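Long-range contacts in reducing-end xylose-releasing exo-oligoxylanase Rex8A (Paenibacillus barcinonensis, PDB 6SUD), which hydrolyses short xylooligosaccharides, linear or branched, releasing xylose from their reducing ends during the breakdown of xylan: residues 320-326 and 351-355; 264-268 and 361-365. The protein carries 1 engineered substitution. All blocks are in the same frame, centred on the assembly; numbering follows the deposited sequence.

Interaction 1 of 2, residues 320-326 and 351-355. Engineered in segment 320-326: Ala-320 (natural residue Leu). With XYP (beta-D-xylopyranose), chain J.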
# COMPACT_ATOMS: atom_id res chain seq x y z
N ALA A 320 -9.57 -15.07 -1.80
CA ALA A 320 -8.66 -15.33 -2.94
C ALA A 320 -7.21 -15.22 -2.45
O ALA A 320 -6.38 -15.96 -2.95
CB ALA A 320 -8.93 -14.40 -4.09
N HIS A 321 -6.93 -14.33 -1.49
CA HIS A 321 -5.55 -14.04 -1.03
C HIS A 321 -5.47 -14.20 0.49
O HIS A 321 -5.29 -13.22 1.19
CB HIS A 321 -5.10 -12.64 -1.49
CG HIS A 321 -5.18 -12.49 -2.97
ND1 HIS A 321 -4.40 -13.24 -3.84
CD2 HIS A 321 -5.99 -11.72 -3.74
CE1 HIS A 321 -4.72 -12.94 -5.08
NE2 HIS A 321 -5.68 -11.99 -5.04
N PRO A 322 -5.54 -15.44 1.03
CA PRO A 322 -5.56 -15.62 2.49
C PRO A 322 -4.23 -15.35 3.20
O PRO A 322 -4.24 -14.98 4.37
CB PRO A 322 -5.98 -17.09 2.63
CG PRO A 322 -5.39 -17.74 1.40
CD PRO A 322 -5.63 -16.72 0.30
N VAL A 323 -3.10 -15.55 2.50
CA VAL A 323 -1.75 -15.21 3.02
C VAL A 323 -1.65 -13.68 3.14
O VAL A 323 -1.16 -13.19 4.18
CB VAL A 323 -0.64 -15.85 2.17
CG1 VAL A 323 0.76 -15.32 2.50
CG2 VAL A 323 -0.68 -17.36 2.32
N GLY A 324 -2.15 -12.94 2.14
CA GLY A 324 -2.27 -11.47 2.19
C GLY A 324 -3.05 -11.00 3.40
O GLY A 324 -2.58 -10.10 4.15
N LEU A 325 -4.21 -11.61 3.64
CA LEU A 325 -5.05 -11.29 4.82
C LEU A 325 -4.26 -11.59 6.11
O LEU A 325 -4.22 -10.71 6.98
CB LEU A 325 -6.35 -12.09 4.76
CG LEU A 325 -7.26 -11.92 5.97
CD1 LEU A 325 -7.37 -10.47 6.41
CD2 LEU A 325 -8.63 -12.48 5.66
N LEU A 326 -3.66 -12.78 6.24
CA LEU A 326 -2.84 -13.10 7.45
C LEU A 326 -1.77 -12.03 7.63
O LEU A 326 -1.58 -11.57 8.76
CB LEU A 326 -2.19 -14.48 7.32
CG LEU A 326 -1.17 -14.77 8.43
CD1 LEU A 326 -1.86 -14.79 9.79
CD2 LEU A 326 -0.42 -16.06 8.17
N THR A 351 4.78 -18.68 8.48
CA THR A 351 4.09 -18.73 7.17
C THR A 351 5.09 -18.41 6.06
O THR A 351 5.76 -17.39 6.13
CB THR A 351 2.88 -17.78 7.15
OG1 THR A 351 1.96 -18.18 8.17
CG2 THR A 351 2.17 -17.75 5.82
N PRO A 352 5.24 -19.27 5.03
CA PRO A 352 6.11 -18.98 3.89
C PRO A 352 5.40 -18.13 2.82
O PRO A 352 4.18 -17.99 2.84
CB PRO A 352 6.44 -20.38 3.37
CG PRO A 352 5.15 -21.15 3.59
CD PRO A 352 4.57 -20.58 4.87
N LEU A 353 6.19 -17.57 1.91
CA LEU A 353 5.66 -16.88 0.70
C LEU A 353 4.69 -17.82 -0.02
O LEU A 353 4.93 -19.05 -0.05
CB LEU A 353 6.82 -16.52 -0.21
CG LEU A 353 7.64 -15.30 0.22
CD1 LEU A 353 8.94 -15.23 -0.57
CD2 LEU A 353 6.83 -14.02 0.06
N ARG A 354 3.65 -17.25 -0.62
CA ARG A 354 2.76 -18.04 -1.50
C ARG A 354 3.50 -18.38 -2.80
O ARG A 354 4.35 -17.57 -3.23
CB ARG A 354 1.47 -17.27 -1.76
CG ARG A 354 0.42 -18.11 -2.48
CD ARG A 354 -0.93 -17.45 -2.43
NE ARG A 354 -1.90 -18.31 -3.08
CZ ARG A 354 -3.16 -17.99 -3.32
NH1 ARG A 354 -3.63 -16.80 -2.97
NH2 ARG A 354 -3.96 -18.86 -3.93
N GLN A 355 3.18 -19.53 -3.40
CA GLN A 355 3.67 -19.92 -4.75
C GLN A 355 2.49 -20.13 -5.71
O GLN A 355 1.34 -20.23 -5.24
CB GLN A 355 4.54 -21.17 -4.66
CG GLN A 355 5.74 -20.99 -3.75
CD GLN A 355 6.80 -22.05 -3.95
OE1 GLN A 355 6.88 -22.68 -5.01
NE2 GLN A 355 7.64 -22.23 -2.95
O1 XYP J . -6.27 -10.41 -7.04
C1 XYP J . -5.98 -9.11 -6.52
C2 XYP J . -5.32 -8.29 -7.63
C3 XYP J . -4.97 -6.94 -7.06
C4 XYP J . -6.23 -6.24 -6.60
C5 XYP J . -7.00 -7.11 -5.61
O2 XYP J . -4.11 -8.88 -8.15
O3 XYP J . -4.32 -6.16 -8.07
O4 XYP J . -5.82 -5.00 -6.01
O5 XYP J . -7.20 -8.44 -6.14
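The xylose-binding pocket of this family 8 glycoside hydrolase, an (alpha/alpha)6 barrel, is bordered here by the start of helix 322-331, whose N-cap residue His-321 reaches the sugar, while the loop 351-355 packs behind it. His-321 NE2 lies 2.6 Å from O1 of the xylose of chain J, a hydrogen bond made at the edge of the imidazole; the same sugar is also bonded by Asp-61, Arg-68 and Glu-70. On the protein side, Arg-354 extends with chi1 to chi3 all t, so that its guanidinium arrives just ahead of the helix. There NH1 donates to the backbone O of Ala-320 at 2.9 Å and 162°, and this NH1 also stands 3.8 Å from CD of Pro-322 and 3.7 Å from ND1 of His-321. Asp-362 of helix 359-373 takes a salt bridge from Arg-354 and, probably, a hydrogen bond from His-321 ND1. Ala-320 is an engineered residue, leucine in the natural enzyme, but the bond uses its main chain and not its side chain. Further along, CG1 of Val-323 and CG2 of Thr-351 form an apolar contact at 4.3 Å, and CD2 of Leu-326, one helical turn on from Pro-322, packs closely, methyl against oxygen, at 3.2 Å from OG1 of Thr-351, a hydroxyl hydrogen-bonded to the carbonyl of Arg-347. The result is a polar end close to the sugar and a more apolar end away from it. With ND1 probably bonded to a carboxylate, the orientation of the His-321 ring is consistent with NE2 being presented to the anomeric O1 of the xylose.

Interaction 2 of 2, residues 264-268 and 361-365. With XYP (beta-D-xylopyranose), chain K; XYP (beta-D-xylopyranose), chain J.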
# COMPACT_ATOMS: atom_id res chain seq x y z
N SER A 264 -10.19 -8.59 -0.82
CA SER A 264 -8.76 -8.29 -1.13
C SER A 264 -8.34 -6.83 -0.86
O SER A 264 -7.34 -6.66 -0.16
CB SER A 264 -8.48 -8.66 -2.55
OG SER A 264 -8.87 -10.00 -2.79
N ASP A 265 -9.02 -5.83 -1.41
CA ASP A 265 -8.59 -4.41 -1.23
C ASP A 265 -8.52 -4.07 0.27
O ASP A 265 -7.48 -3.53 0.74
CB ASP A 265 -9.52 -3.42 -1.93
CG ASP A 265 -9.20 -3.15 -3.39
OD1 ASP A 265 -8.73 -4.08 -4.08
OD2 ASP A 265 -9.44 -2.01 -3.83
N ALA A 266 -9.60 -4.40 0.99
CA ALA A 266 -9.84 -3.94 2.38
C ALA A 266 -8.81 -4.54 3.35
O ALA A 266 -8.69 -4.00 4.47
CB ALA A 266 -11.25 -4.25 2.82
N TYR A 267 -8.09 -5.59 2.98
CA TYR A 267 -7.07 -6.20 3.87
C TYR A 267 -6.03 -5.15 4.28
O TYR A 267 -5.56 -5.18 5.44
CB TYR A 267 -6.34 -7.36 3.18
CG TYR A 267 -7.23 -8.48 2.75
CD1 TYR A 267 -8.55 -8.56 3.16
CD2 TYR A 267 -6.72 -9.51 1.97
CE1 TYR A 267 -9.36 -9.61 2.78
CE2 TYR A 267 -7.53 -10.56 1.57
CZ TYR A 267 -8.85 -10.61 1.97
OH TYR A 267 -9.63 -11.66 1.59
N ARG A 268 -5.72 -4.22 3.37
CA ARG A 268 -4.61 -3.25 3.55
C ARG A 268 -4.99 -2.21 4.61
O ARG A 268 -4.06 -1.64 5.18
CB ARG A 268 -4.23 -2.62 2.21
CG ARG A 268 -3.79 -3.64 1.18
CD ARG A 268 -3.66 -2.98 -0.17
NE ARG A 268 -4.96 -2.63 -0.78
CZ ARG A 268 -5.11 -2.28 -2.06
NH1 ARG A 268 -4.05 -2.16 -2.84
NH2 ARG A 268 -6.31 -2.03 -2.56
N TYR A 361 -0.43 -10.84 -5.18
CA TYR A 361 -1.03 -9.93 -4.17
C TYR A 361 -0.64 -10.37 -2.75
O TYR A 361 -0.22 -9.55 -1.90
CB TYR A 361 -2.54 -9.86 -4.36
CG TYR A 361 -3.19 -8.79 -3.53
CD1 TYR A 361 -2.91 -7.45 -3.75
CD2 TYR A 361 -4.10 -9.11 -2.55
CE1 TYR A 361 -3.51 -6.46 -2.99
CE2 TYR A 361 -4.71 -8.14 -1.77
CZ TYR A 361 -4.41 -6.81 -2.00
OH TYR A 361 -5.03 -5.86 -1.24
N ASP A 362 -0.75 -11.65 -2.47
CA ASP A 362 -0.37 -12.21 -1.14
C ASP A 362 1.07 -11.80 -0.81
O ASP A 362 1.35 -11.40 0.32
CB ASP A 362 -0.46 -13.74 -1.15
CG ASP A 362 -1.87 -14.26 -1.37
OD1 ASP A 362 -2.25 -14.44 -2.53
OD2 ASP A 362 -2.58 -14.47 -0.36
N ASN A 363 1.98 -11.97 -1.78
CA ASN A 363 3.44 -11.83 -1.57
C ASN A 363 3.82 -10.35 -1.42
O ASN A 363 4.77 -10.05 -0.67
CB ASN A 363 4.21 -12.52 -2.69
CG ASN A 363 4.19 -14.03 -2.52
OD1 ASN A 363 3.61 -14.53 -1.56
ND2 ASN A 363 4.83 -14.75 -3.42
N CYS A 364 3.10 -9.44 -2.07
CA CYS A 364 3.31 -7.98 -1.87
C CYS A 364 2.99 -7.63 -0.41
O CYS A 364 3.87 -7.06 0.29
CB CYS A 364 2.48 -7.14 -2.85
SG CYS A 364 3.07 -7.25 -4.56
N LEU A 365 1.79 -8.01 0.06
CA LEU A 365 1.33 -7.70 1.44
C LEU A 365 2.26 -8.40 2.45
O LEU A 365 2.63 -7.75 3.45
CB LEU A 365 -0.11 -8.18 1.62
CG LEU A 365 -1.22 -7.21 1.21
CD1 LEU A 365 -0.91 -6.52 -0.11
CD2 LEU A 365 -2.56 -7.91 1.16
O1 XYP K . -7.23 -4.54 -9.13
C1 XYP K . -6.76 -3.21 -8.80
C2 XYP K . -6.60 -2.98 -7.29
C3 XYP K . -6.22 -1.54 -6.98
C4 XYP K . -5.42 -0.96 -8.14
C5 XYP K . -4.64 -2.08 -8.81
O2 XYP K . -7.77 -3.37 -6.57
O3 XYP K . -5.50 -1.54 -5.73
O4 XYP K . -6.33 -0.37 -9.08
O5 XYP K . -5.49 -3.04 -9.43
O1 XYP J . -6.27 -10.41 -7.04
C1 XYP J . -5.98 -9.11 -6.52
C2 XYP J . -5.32 -8.29 -7.63
C3 XYP J . -4.97 -6.94 -7.06
C4 XYP J . -6.23 -6.24 -6.60
C5 XYP J . -7.00 -7.11 -5.61
O2 XYP J . -4.11 -8.88 -8.15
O3 XYP J . -4.32 -6.16 -8.07
O4 XYP J . -5.82 -5.00 -6.01
O5 XYP J . -7.20 -8.44 -6.14
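Hydrogen bonding across 264-268 and 361-365 rests on one phenol: Tyr-361 OH donates to the backbone O of Ser-264 at 2.7 Å, joining barrel helix 359-373 to the turn that carries Asp-265, the inferred proton acceptor. Arg-268 NE, although 3.3 Å from Tyr-361 OH, is poorly angled for a bond to it and instead donates to the backbone O of Asp-265 at 3.1 Å, which leaves the hydroxyl over one face of the guanidinium. A charge pair within the turn adds to this, Arg-268 NH2 lying 3.4 Å from Asp-265 OD2; beyond it, Arg-268 NH1 bonds to the hydroxyl of Tyr-74. Apolar packing accompanies the polar bonds. CD2 of Leu-365 sits 4.3 Å from CB of Tyr-267, its CD1 is 4.3 Å from CG of Arg-268, and CE2 of Tyr-361 approaches CD2 of Tyr-267 at 4.5 Å.

Sugar contacts engage both segments. O2 of the chain K xylose donates a hydrogen bond to Asp-265 OD1 at 2.8 Å, and the sugar's O3 accepts from Arg-268 NH1 at 3.3 Å and, weakly, from NH2 at the same distance. The xylose of chain J lies over one face of the Tyr-361 ring, with its C3 3.9 Å from CD1, while its C5 touches CB of Ser-264 at 3.7 Å. Asp-265 OD1 thus lies beside both sugars, 3.6 Å from O4 of the chain J xylose. With the turn held by Tyr-361 and Arg-268 braced on its backbone, the carboxylate is placed where the sugars meet, consistent with its assigned part in hydrolysis.

From the N terminus, the chain first meets 264-268, the turn leading into helix 268-280, then 320-326 at the start of helix 322-331, next the loop 351-355, and finally 361-365 on helix 359-373. Interaction 1 therefore closes a short loop, 24 residues of mostly helix, within the longer 92-residue excursion that interaction 2 closes; the two do not cross. Their centres are 9 Å apart, and Asp-362 joins them: its OD1 is 2.8 Å from Arg-354 NH1, a salt bridge, and 2.8 Å from His-321 ND1. Together they gather turn 264-268 with the inferred proton acceptor Asp-265, loop 351-355 and helices 322-331 and 359-373 around the chain J xylose, which both touch.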